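PDB 6WPX: BlEst2 from Bacillus licheniformis, which probably hydrolyses ester bonds as an esterase or lipase, and is captured here in its propeptide form, with an autoinhibitory C-terminal domain. Local coordinates for residues Q152-Y158 with V176-T181; A157-W161 with R412-Y416; N160-W164 with I292-E296; R301-V307 with F379-F385. All blocks are in the same frame, centred on the assembly; numbering follows the deposited sequence.

How the interactions relate
The four contacts form a path from the alpha/beta-hydrolase part of the chain into the beta-rich C-terminal part. Interaction 1 packs helix 152-157 against the end of helix 174-178 and the link into helix 181-191. Interactions 2 and 3, with centres about 9 Å apart, share Asn160 and Trp161, and this one loop touches two different antiparallel sheets through strands 407-417 and 290-297. Interaction 4, centred about 11 Å from interaction 3, continues inside the beta sandwich: strands 290-297 and 377-386 are neighbours in one of its sheets. Along the chain interaction 3 closes before interaction 4 opens, and interaction 2 encloses interaction 4. Residues 152-164 thus join the hydrolase part to the C-terminal part.

Interaction 1: residues Q152-Y158 with V176-T181; sequences QLADLAY and VYSLQT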
# COMPACT_ATOMS: atom_id res chain seq x y z
N GLN A 152 -0.47 -3.29 -1.62
CA GLN A 152 -1.48 -4.36 -1.43
C GLN A 152 -2.74 -3.77 -0.76
O GLN A 152 -3.83 -4.30 -0.91
CB GLN A 152 -0.94 -5.56 -0.63
CG GLN A 152 0.22 -6.30 -1.34
CD GLN A 152 1.58 -5.78 -0.88
OE1 GLN A 152 1.74 -4.62 -0.48
NE2 GLN A 152 2.60 -6.64 -0.96
N LEU A 153 -2.58 -2.64 -0.06
CA LEU A 153 -3.69 -1.92 0.55
C LEU A 153 -4.51 -1.22 -0.54
O LEU A 153 -5.73 -1.16 -0.44
CB LEU A 153 -3.18 -0.94 1.60
CG LEU A 153 -2.68 -1.61 2.90
CD1 LEU A 153 -1.92 -0.59 3.76
CD2 LEU A 153 -3.87 -2.23 3.68
N ALA A 154 -3.83 -0.72 -1.61
CA ALA A 154 -4.55 -0.16 -2.75
C ALA A 154 -5.30 -1.30 -3.46
O ALA A 154 -6.43 -1.09 -3.86
CB ALA A 154 -3.60 0.56 -3.72
N ASP A 155 -4.68 -2.51 -3.56
CA ASP A 155 -5.34 -3.68 -4.16
C ASP A 155 -6.59 -3.99 -3.39
O ASP A 155 -7.63 -4.28 -3.99
CB ASP A 155 -4.44 -4.92 -4.14
CG ASP A 155 -3.21 -4.77 -4.99
OD1 ASP A 155 -3.13 -3.79 -5.76
OD2 ASP A 155 -2.35 -5.67 -4.93
N LEU A 156 -6.49 -3.92 -2.05
CA LEU A 156 -7.61 -4.14 -1.14
C LEU A 156 -8.72 -3.12 -1.37
O LEU A 156 -9.88 -3.53 -1.52
CB LEU A 156 -7.16 -4.15 0.34
CG LEU A 156 -8.26 -4.25 1.40
CD1 LEU A 156 -9.01 -5.60 1.33
CD2 LEU A 156 -7.69 -4.02 2.81
N ALA A 157 -8.38 -1.82 -1.42
CA ALA A 157 -9.32 -0.72 -1.64
C ALA A 157 -10.14 -0.87 -2.94
O ALA A 157 -11.28 -0.41 -3.01
CB ALA A 157 -8.58 0.61 -1.68
N TYR A 158 -9.52 -1.43 -3.99
CA TYR A 158 -10.15 -1.61 -5.29
C TYR A 158 -10.83 -2.98 -5.45
O TYR A 158 -11.36 -3.27 -6.52
CB TYR A 158 -9.11 -1.36 -6.40
CG TYR A 158 -8.98 0.11 -6.67
CD1 TYR A 158 -8.22 0.93 -5.84
CD2 TYR A 158 -9.72 0.72 -7.69
CE1 TYR A 158 -8.16 2.31 -6.04
CE2 TYR A 158 -9.67 2.10 -7.89
CZ TYR A 158 -8.89 2.88 -7.06
OH TYR A 158 -8.82 4.23 -7.26
N VAL A 176 -4.67 6.63 -6.09
CA VAL A 176 -4.82 5.33 -5.41
C VAL A 176 -4.87 4.18 -6.43
O VAL A 176 -4.24 3.15 -6.22
CB VAL A 176 -6.03 5.30 -4.42
CG1 VAL A 176 -6.09 3.97 -3.65
CG2 VAL A 176 -5.96 6.47 -3.43
N TYR A 177 -5.61 4.38 -7.52
CA TYR A 177 -5.74 3.45 -8.64
C TYR A 177 -4.37 3.09 -9.18
O TYR A 177 -4.12 1.92 -9.48
CB TYR A 177 -6.54 4.13 -9.76
CG TYR A 177 -6.85 3.24 -10.94
CD1 TYR A 177 -6.01 3.21 -12.06
CD2 TYR A 177 -8.03 2.52 -10.99
CE1 TYR A 177 -6.34 2.44 -13.18
CE2 TYR A 177 -8.36 1.74 -12.09
CZ TYR A 177 -7.53 1.73 -13.19
OH TYR A 177 -7.92 0.97 -14.26
N SER A 178 -3.49 4.11 -9.38
CA SER A 178 -2.15 3.91 -9.95
C SER A 178 -1.23 3.16 -9.00
O SER A 178 -0.18 2.70 -9.43
CB SER A 178 -1.52 5.24 -10.38
OG SER A 178 -1.08 6.02 -9.27
N LEU A 179 -1.62 3.01 -7.72
CA LEU A 179 -0.85 2.30 -6.70
C LEU A 179 -1.14 0.79 -6.63
O LEU A 179 -0.43 0.08 -5.91
CB LEU A 179 -1.02 2.96 -5.32
CG LEU A 179 -0.44 4.39 -5.20
CD1 LEU A 179 -0.81 4.99 -3.87
CD2 LEU A 179 1.07 4.38 -5.36
N GLN A 180 -2.16 0.30 -7.35
CA GLN A 180 -2.46 -1.14 -7.38
C GLN A 180 -1.21 -1.88 -7.89
O GLN A 180 -0.50 -1.37 -8.76
CB GLN A 180 -3.65 -1.44 -8.30
CG GLN A 180 -4.95 -0.91 -7.74
CD GLN A 180 -6.07 -1.04 -8.72
OE1 GLN A 180 -6.85 -2.00 -8.71
NE2 GLN A 180 -6.19 -0.04 -9.60
N THR A 181 -0.93 -3.06 -7.32
CA THR A 181 0.28 -3.81 -7.66
C THR A 181 0.30 -4.26 -9.13
O THR A 181 1.37 -4.35 -9.72
CB THR A 181 0.53 -4.98 -6.70
OG1 THR A 181 -0.58 -5.87 -6.76
CG2 THR A 181 0.77 -4.53 -5.29
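At the apolar centre Ala154 on helix 152-157 packs against Val176 and Leu179, on the last part of helix 174-178 and the residues that follow. Ala154 CB lies 3.9 Å from Leu179 CB and 4.2 Å from Val176 CG1; the backbones are close here, Asp155 CA and Gln180 CA being 5.0 Å apart. Beside it, the Tyr158 ring, just past the end of helix 152-157, widens the apolar patch. Val176 CG1 touches its rim, 3.6 Å from Tyr158 CE1, and Tyr177 directs its edge toward the Tyr158 face in an offset edge-to-face pair with centroids 5.6 Å apart and planes at 77°. Gln180 NE2 also lies over a face of the Tyr158 ring, held there by donating to Tyr177 O at 2.9 Å. At the polar margin, the carboxylate of Asp155 grips Thr181 with both oxygens: Thr181 N donates to Asp155 OD1 at 2.8 Å, and Thr181 OG1 to Asp155 OD2 at 2.6 Å. Gln180 occupies the N-cap position, so Asp155 satisfies a first-turn amide of helix 181-191 from a distant part of the chain. These helices belong to the long connection between the parallel neighbours 138-144 and 201-205, an elaborated beta-alpha-beta crossover in a region where alpha/beta hydrolases often carry their lid or cap helices.

Interaction 2: residues A157-W161 with R412-Y416; sequences AYSNW and RSIRY
Residues 158-161 form an irregular loop that runs nearly opposite to strand 412-416, their end-to-end directions 158° apart, with Asn160 CA 6.2 Å from Ser413 CA. Ser159 is extended (phi/psi -86/162), whereas Asn160 and Trp161 turn into the helical region. Tyr416 (chi1 m) raises its ring toward the loop: Tyr416 OH donates to Tyr158 O at 2.7 Å, and the edge of Tyr158 meets its face, centroids 5.3 Å apart and planes at 72°. Ile414 CD1 packs 3.7 Å from Tyr158 O. Asn160 (chi1 m) points toward the strand, Asn160 ND2 giving a weak hydrogen bond to Ser413 O at 3.3 Å. Arg412 (m, t, t) makes a CH-pi contact, its CD 4.2 Å from the six-membered-ring centroid of Trp161 (chi1 m, chi2 123°), while Trp161 NE1 bonds Asp452 on neighbouring strand 445-456. The loop of the hydrolase part thus runs along strand 407-417, over one face of a C-terminal sheet. Each segment lends a side-chain donor to a carbonyl oxygen of the other, so the loop is held without extending the sheet.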
# COMPACT_ATOMS: atom_id res chain seq x y z
N ALA A 157 -8.38 -1.82 -1.42
CA ALA A 157 -9.32 -0.72 -1.64
C ALA A 157 -10.14 -0.87 -2.94
O ALA A 157 -11.28 -0.41 -3.01
CB ALA A 157 -8.58 0.61 -1.68
N TYR A 158 -9.52 -1.43 -3.99
CA TYR A 158 -10.15 -1.61 -5.29
C TYR A 158 -10.83 -2.98 -5.45
O TYR A 158 -11.36 -3.27 -6.52
CB TYR A 158 -9.11 -1.36 -6.40
CG TYR A 158 -8.98 0.11 -6.67
CD1 TYR A 158 -8.22 0.93 -5.84
CD2 TYR A 158 -9.72 0.72 -7.69
CE1 TYR A 158 -8.16 2.31 -6.04
CE2 TYR A 158 -9.67 2.10 -7.89
CZ TYR A 158 -8.89 2.88 -7.06
OH TYR A 158 -8.82 4.23 -7.26
N SER A 159 -10.87 -3.78 -4.40
CA SER A 159 -11.46 -5.12 -4.46
C SER A 159 -12.95 -5.11 -4.21
O SER A 159 -13.50 -4.12 -3.74
CB SER A 159 -10.73 -6.08 -3.52
OG SER A 159 -11.08 -5.82 -2.17
N ASN A 160 -13.63 -6.20 -4.61
CA ASN A 160 -15.08 -6.32 -4.48
C ASN A 160 -15.61 -6.05 -3.08
O ASN A 160 -16.52 -5.25 -2.95
CB ASN A 160 -15.57 -7.69 -4.99
CG ASN A 160 -15.51 -7.77 -6.49
OD1 ASN A 160 -14.44 -7.81 -7.07
ND2 ASN A 160 -16.66 -7.77 -7.14
N TRP A 161 -15.06 -6.71 -2.05
CA TRP A 161 -15.59 -6.51 -0.69
C TRP A 161 -15.44 -5.08 -0.18
O TRP A 161 -16.26 -4.66 0.61
CB TRP A 161 -15.01 -7.50 0.32
CG TRP A 161 -15.40 -8.94 0.10
CD1 TRP A 161 -14.55 -10.00 -0.07
CD2 TRP A 161 -16.73 -9.49 0.12
NE1 TRP A 161 -15.27 -11.17 -0.21
CE2 TRP A 161 -16.61 -10.88 -0.10
CE3 TRP A 161 -18.01 -8.93 0.25
CZ2 TRP A 161 -17.72 -11.72 -0.17
CZ3 TRP A 161 -19.11 -9.77 0.17
CH2 TRP A 161 -18.96 -11.14 -0.04
N ARG A 412 -15.39 -13.22 -7.19
CA ARG A 412 -15.99 -11.88 -7.33
C ARG A 412 -14.90 -11.05 -7.99
O ARG A 412 -13.74 -11.16 -7.61
CB ARG A 412 -16.36 -11.27 -5.97
CG ARG A 412 -17.69 -11.79 -5.44
CD ARG A 412 -17.88 -11.50 -3.96
NE ARG A 412 -18.96 -12.34 -3.44
CZ ARG A 412 -20.22 -11.95 -3.34
NH1 ARG A 412 -21.15 -12.81 -2.94
NH2 ARG A 412 -20.57 -10.71 -3.64
N SER A 413 -15.25 -10.32 -9.05
CA SER A 413 -14.24 -9.53 -9.74
C SER A 413 -14.75 -8.18 -10.22
O SER A 413 -15.97 -7.97 -10.35
CB SER A 413 -13.64 -10.33 -10.90
OG SER A 413 -14.66 -10.63 -11.83
N ILE A 414 -13.82 -7.24 -10.42
CA ILE A 414 -14.08 -5.91 -10.99
C ILE A 414 -13.01 -5.66 -12.03
O ILE A 414 -11.82 -5.87 -11.75
CB ILE A 414 -14.14 -4.72 -9.98
CG1 ILE A 414 -15.10 -4.96 -8.82
CG2 ILE A 414 -14.52 -3.41 -10.71
CD1 ILE A 414 -14.84 -4.04 -7.54
N ARG A 415 -13.43 -5.21 -13.22
CA ARG A 415 -12.52 -4.79 -14.27
C ARG A 415 -12.76 -3.29 -14.46
O ARG A 415 -13.89 -2.85 -14.65
CB ARG A 415 -12.73 -5.57 -15.58
CG ARG A 415 -11.67 -5.22 -16.62
CD ARG A 415 -11.91 -5.90 -17.95
NE ARG A 415 -13.27 -5.70 -18.45
CZ ARG A 415 -13.64 -4.69 -19.23
NH1 ARG A 415 -12.75 -3.79 -19.62
NH2 ARG A 415 -14.90 -4.58 -19.63
N TYR A 416 -11.68 -2.52 -14.34
CA TYR A 416 -11.65 -1.07 -14.48
C TYR A 416 -10.96 -0.71 -15.78
O TYR A 416 -10.08 -1.43 -16.23
CB TYR A 416 -10.84 -0.41 -13.33
CG TYR A 416 -11.33 -0.70 -11.94
CD1 TYR A 416 -10.88 -1.82 -11.24
CD2 TYR A 416 -12.19 0.17 -11.29
CE1 TYR A 416 -11.30 -2.07 -9.94
CE2 TYR A 416 -12.66 -0.10 -10.00
CZ TYR A 416 -12.18 -1.20 -9.32
OH TYR A 416 -12.60 -1.46 -8.03

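Interaction 3: residues N160-W164 with I292-E296; sequences NWAGW and IRGGE
A type I beta turn, Asn160 to Gly163, leads into helix 163-169 and lies across edge strand 290-297 of an antiparallel sheet, one layer of a beta sandwich. It is closed by Gly163 N donating to Asn160 O at 3.2 Å. Trp161 within the turn and Trp164 just after it, in the first turn of the helix, both set their indoles against the strand. Trp161 (chi1 m, chi2 123°) buries most surface: Arg293 CD sits over its six-membered ring, 3.7 Å from the centroid, and Trp161 CB touches Ile292 CG2 at 3.7 Å. Its NE1 bonds Asp452, which also forms a salt bridge with Arg293. Trp164 (chi1 m, chi2 -89°) covers the next part of the strand, with Gly295 CA 3.8 Å from its six-membered-ring centroid. Between the indoles, Gly294 comes within 4.4 Å of Trp161, CA to CA, and its CA makes a C-H...O contact with Trp161 O at 3.2 Å; a CB there would clash with that oxygen. Gly295 follows with phi/psi 159/-156, a conformation in which a side chain would be jammed against the preceding carbonyl. At the outer end, one water donates to Trp164 O at 2.8 Å and to Glu296 OE2 at 3.1 Å.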
# COMPACT_ATOMS: atom_id res chain seq x y z
N ASN A 160 -13.63 -6.20 -4.61
CA ASN A 160 -15.08 -6.32 -4.48
C ASN A 160 -15.61 -6.05 -3.08
O ASN A 160 -16.52 -5.25 -2.95
CB ASN A 160 -15.57 -7.69 -4.99
CG ASN A 160 -15.51 -7.77 -6.49
OD1 ASN A 160 -14.44 -7.81 -7.07
ND2 ASN A 160 -16.66 -7.77 -7.14
N TRP A 161 -15.06 -6.71 -2.05
CA TRP A 161 -15.59 -6.51 -0.69
C TRP A 161 -15.44 -5.08 -0.18
O TRP A 161 -16.26 -4.66 0.61
CB TRP A 161 -15.01 -7.50 0.32
CG TRP A 161 -15.40 -8.94 0.10
CD1 TRP A 161 -14.55 -10.00 -0.07
CD2 TRP A 161 -16.73 -9.49 0.12
NE1 TRP A 161 -15.27 -11.17 -0.21
CE2 TRP A 161 -16.61 -10.88 -0.10
CE3 TRP A 161 -18.01 -8.93 0.25
CZ2 TRP A 161 -17.72 -11.72 -0.17
CZ3 TRP A 161 -19.11 -9.77 0.17
CH2 TRP A 161 -18.96 -11.14 -0.04
N ALA A 162 -14.41 -4.34 -0.65
CA ALA A 162 -14.11 -2.96 -0.24
C ALA A 162 -14.92 -1.91 -0.98
O ALA A 162 -14.78 -0.73 -0.68
CB ALA A 162 -12.62 -2.69 -0.44
N GLY A 163 -15.75 -2.33 -1.94
CA GLY A 163 -16.56 -1.46 -2.80
C GLY A 163 -17.37 -0.41 -2.08
O GLY A 163 -17.28 0.79 -2.40
N TRP A 164 -18.17 -0.85 -1.10
CA TRP A 164 -19.04 0.03 -0.33
C TRP A 164 -18.26 1.05 0.49
O TRP A 164 -18.57 2.24 0.43
CB TRP A 164 -19.99 -0.78 0.55
CG TRP A 164 -20.86 -1.73 -0.24
CD1 TRP A 164 -22.09 -1.46 -0.77
CD2 TRP A 164 -20.55 -3.08 -0.59
NE1 TRP A 164 -22.59 -2.58 -1.40
CE2 TRP A 164 -21.66 -3.58 -1.32
CE3 TRP A 164 -19.44 -3.92 -0.39
CZ2 TRP A 164 -21.69 -4.89 -1.83
CZ3 TRP A 164 -19.48 -5.21 -0.89
CH2 TRP A 164 -20.59 -5.68 -1.60
N ILE A 292 -12.11 -11.95 4.43
CA ILE A 292 -12.65 -10.62 4.18
C ILE A 292 -14.10 -10.62 3.78
O ILE A 292 -14.51 -11.40 2.93
CB ILE A 292 -11.81 -9.88 3.08
CG1 ILE A 292 -10.31 -9.83 3.40
CG2 ILE A 292 -12.34 -8.46 2.76
CD1 ILE A 292 -9.44 -9.44 2.22
N ARG A 293 -14.86 -9.65 4.34
CA ARG A 293 -16.24 -9.34 3.96
C ARG A 293 -16.40 -7.83 3.91
O ARG A 293 -15.58 -7.10 4.41
CB ARG A 293 -17.28 -10.01 4.90
CG ARG A 293 -17.38 -11.54 4.74
CD ARG A 293 -17.99 -11.94 3.40
NE ARG A 293 -18.12 -13.40 3.23
CZ ARG A 293 -17.19 -14.19 2.69
NH1 ARG A 293 -16.02 -13.68 2.32
NH2 ARG A 293 -17.40 -15.49 2.56
N GLY A 294 -17.44 -7.39 3.24
CA GLY A 294 -17.76 -5.98 3.11
C GLY A 294 -19.23 -5.81 2.82
O GLY A 294 -19.92 -6.76 2.48
N GLY A 295 -19.71 -4.59 2.92
CA GLY A 295 -21.12 -4.31 2.66
C GLY A 295 -21.52 -3.01 3.30
O GLY A 295 -20.67 -2.16 3.58
N GLU A 296 -22.79 -2.89 3.56
CA GLU A 296 -23.39 -1.74 4.21
C GLU A 296 -24.19 -2.26 5.38
O GLU A 296 -24.68 -3.41 5.35
CB GLU A 296 -24.31 -0.99 3.23
CG GLU A 296 -23.51 -0.11 2.28
CD GLU A 296 -24.29 0.57 1.16
OE1 GLU A 296 -25.43 0.14 0.87
OE2 GLU A 296 -23.74 1.52 0.56
O HOH W 1 -21.14 3.28 0.42

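Interaction 4: residues R301-V307 with F379-F385; sequences REEEFAV and FLFIVTF
Strands from two sheets can pack well with no hydrogen bond between them, provided their side chains interlock. Strands 301-307 and 379-385 run almost parallel, 22° apart (signed -22°), with axes 9.9 Å apart at closest approach. In register, Glu303 lies opposite Phe381 (CA-CA 8.2 Å), Phe305 opposite Val383 (8.6 Å) and Val307 opposite Phe385 (8.5 Å). Phe305 adopts chi1 p and lays its ring over Val383 (chi1 t), whose CG2 stands 3.8 Å from the ring centroid and 8° off the normal, a CH-pi contact. Phe381 takes chi1 t with chi2 at 50°, bringing its CZ to 3.4 Å from Phe305 CD1; the two rings are oblique, planes at 58° and centroids 5.5 Å apart. This is the interior of an aligned beta sandwich: strand 300-307 edges a four-stranded antiparallel sheet, and strand 377-386 belongs to the five-stranded sheet facing it. Toward the start of both segments, Phe379 (chi1 p) presents its edge to a charged pair. Arg301 (t, p, t) carries its guanidinium so that Arg301 CZ lies 3.7 Å from Phe379 CZ, and Arg301 NE bridges to Glu303 OE1 at 3.1 Å, Glu303 being folded back in m, m. At the far end Phe385 (chi1 m) places CE2 3.7 Å from Ala306 O and 4.2 Å from Val307 CG2, while Arg465 makes a cation-pi contact with its ring.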
# COMPACT_ATOMS: atom_id res chain seq x y z
N ARG A 301 -25.30 -5.67 11.89
CA ARG A 301 -24.72 -6.54 10.87
C ARG A 301 -23.84 -7.53 11.58
O ARG A 301 -22.95 -7.15 12.35
CB ARG A 301 -23.90 -5.76 9.83
CG ARG A 301 -23.20 -6.66 8.78
CD ARG A 301 -24.22 -7.20 7.80
NE ARG A 301 -23.64 -7.85 6.63
CZ ARG A 301 -23.75 -7.40 5.39
NH1 ARG A 301 -24.37 -6.25 5.14
NH2 ARG A 301 -23.20 -8.07 4.39
N GLU A 302 -24.08 -8.80 11.30
CA GLU A 302 -23.26 -9.87 11.86
C GLU A 302 -22.58 -10.61 10.73
O GLU A 302 -23.19 -10.82 9.68
CB GLU A 302 -24.08 -10.82 12.73
CG GLU A 302 -24.82 -10.13 13.87
CD GLU A 302 -25.45 -11.02 14.93
OE1 GLU A 302 -25.37 -10.64 16.12
OE2 GLU A 302 -26.08 -12.05 14.59
N GLU A 303 -21.31 -10.98 10.94
CA GLU A 303 -20.53 -11.75 9.98
C GLU A 303 -19.88 -12.90 10.70
O GLU A 303 -19.11 -12.69 11.64
CB GLU A 303 -19.43 -10.89 9.29
CG GLU A 303 -19.97 -9.91 8.26
CD GLU A 303 -20.60 -10.47 7.00
OE1 GLU A 303 -21.19 -9.66 6.25
OE2 GLU A 303 -20.55 -11.70 6.77
N GLU A 304 -20.20 -14.11 10.28
CA GLU A 304 -19.61 -15.30 10.87
C GLU A 304 -18.29 -15.59 10.17
O GLU A 304 -18.09 -15.18 9.03
CB GLU A 304 -20.53 -16.52 10.74
CG GLU A 304 -21.74 -16.46 11.65
CD GLU A 304 -22.59 -17.72 11.62
OE1 GLU A 304 -22.49 -18.51 10.65
OE2 GLU A 304 -23.36 -17.92 12.58
N PHE A 305 -17.39 -16.25 10.86
CA PHE A 305 -16.13 -16.67 10.27
C PHE A 305 -15.59 -17.86 11.03
O PHE A 305 -15.67 -17.91 12.25
CB PHE A 305 -15.09 -15.53 10.14
CG PHE A 305 -14.51 -14.98 11.42
CD1 PHE A 305 -15.16 -13.96 12.12
CD2 PHE A 305 -13.28 -15.42 11.89
CE1 PHE A 305 -14.61 -13.44 13.30
CE2 PHE A 305 -12.73 -14.90 13.07
CZ PHE A 305 -13.39 -13.90 13.76
N ALA A 306 -15.05 -18.81 10.29
CA ALA A 306 -14.43 -20.01 10.80
C ALA A 306 -13.01 -19.68 11.26
O ALA A 306 -12.29 -18.91 10.63
CB ALA A 306 -14.38 -21.08 9.72
N VAL A 307 -12.63 -20.29 12.38
CA VAL A 307 -11.26 -20.24 12.88
C VAL A 307 -10.91 -21.71 13.00
O VAL A 307 -11.54 -22.42 13.79
CB VAL A 307 -11.06 -19.48 14.21
CG1 VAL A 307 -9.65 -19.71 14.78
CG2 VAL A 307 -11.33 -17.98 14.03
N PHE A 379 -18.88 -0.93 5.41
CA PHE A 379 -17.85 -1.60 6.18
C PHE A 379 -16.96 -2.51 5.36
O PHE A 379 -17.30 -2.91 4.25
CB PHE A 379 -18.48 -2.40 7.35
CG PHE A 379 -19.17 -3.69 6.94
CD1 PHE A 379 -18.46 -4.88 6.84
CD2 PHE A 379 -20.52 -3.71 6.63
CE1 PHE A 379 -19.08 -6.06 6.45
CE2 PHE A 379 -21.15 -4.89 6.26
CZ PHE A 379 -20.43 -6.06 6.16
N LEU A 380 -15.82 -2.84 5.94
CA LEU A 380 -14.87 -3.80 5.41
C LEU A 380 -14.40 -4.54 6.64
O LEU A 380 -13.85 -3.95 7.55
CB LEU A 380 -13.71 -3.10 4.68
CG LEU A 380 -12.69 -4.00 3.96
CD1 LEU A 380 -13.38 -4.93 2.95
CD2 LEU A 380 -11.64 -3.17 3.27
N PHE A 381 -14.71 -5.83 6.69
CA PHE A 381 -14.40 -6.73 7.80
C PHE A 381 -13.26 -7.61 7.39
O PHE A 381 -13.34 -8.30 6.38
CB PHE A 381 -15.65 -7.59 8.15
CG PHE A 381 -15.36 -8.70 9.13
CD1 PHE A 381 -14.69 -8.44 10.33
CD2 PHE A 381 -15.76 -10.00 8.86
CE1 PHE A 381 -14.40 -9.47 11.23
CE2 PHE A 381 -15.49 -11.03 9.78
CZ PHE A 381 -14.83 -10.76 10.96
N ILE A 382 -12.16 -7.58 8.18
CA ILE A 382 -10.96 -8.34 7.83
C ILE A 382 -10.45 -9.08 9.04
O ILE A 382 -10.30 -8.50 10.12
CB ILE A 382 -9.85 -7.43 7.21
CG1 ILE A 382 -10.33 -6.71 5.95
CG2 ILE A 382 -8.52 -8.19 6.93
CD1 ILE A 382 -9.53 -5.48 5.61
N VAL A 383 -10.12 -10.34 8.82
CA VAL A 383 -9.49 -11.18 9.83
C VAL A 383 -8.14 -11.62 9.26
O VAL A 383 -8.09 -12.09 8.13
CB VAL A 383 -10.35 -12.41 10.24
CG1 VAL A 383 -9.65 -13.26 11.31
CG2 VAL A 383 -11.72 -11.97 10.74
N THR A 384 -7.07 -11.50 10.04
CA THR A 384 -5.79 -12.05 9.60
C THR A 384 -5.53 -13.24 10.51
O THR A 384 -6.01 -13.25 11.64
CB THR A 384 -4.62 -11.04 9.58
OG1 THR A 384 -4.15 -10.89 10.91
CG2 THR A 384 -5.00 -9.69 8.95
N PHE A 385 -4.82 -14.25 10.02
CA PHE A 385 -4.54 -15.46 10.77
C PHE A 385 -3.06 -15.74 10.81
O PHE A 385 -2.38 -15.70 9.78
CB PHE A 385 -5.21 -16.68 10.13
CG PHE A 385 -6.71 -16.60 9.95
CD1 PHE A 385 -7.27 -15.87 8.90
CD2 PHE A 385 -7.57 -17.29 10.80
CE1 PHE A 385 -8.65 -15.78 8.73
CE2 PHE A 385 -8.97 -17.20 10.64
CZ PHE A 385 -9.49 -16.46 9.59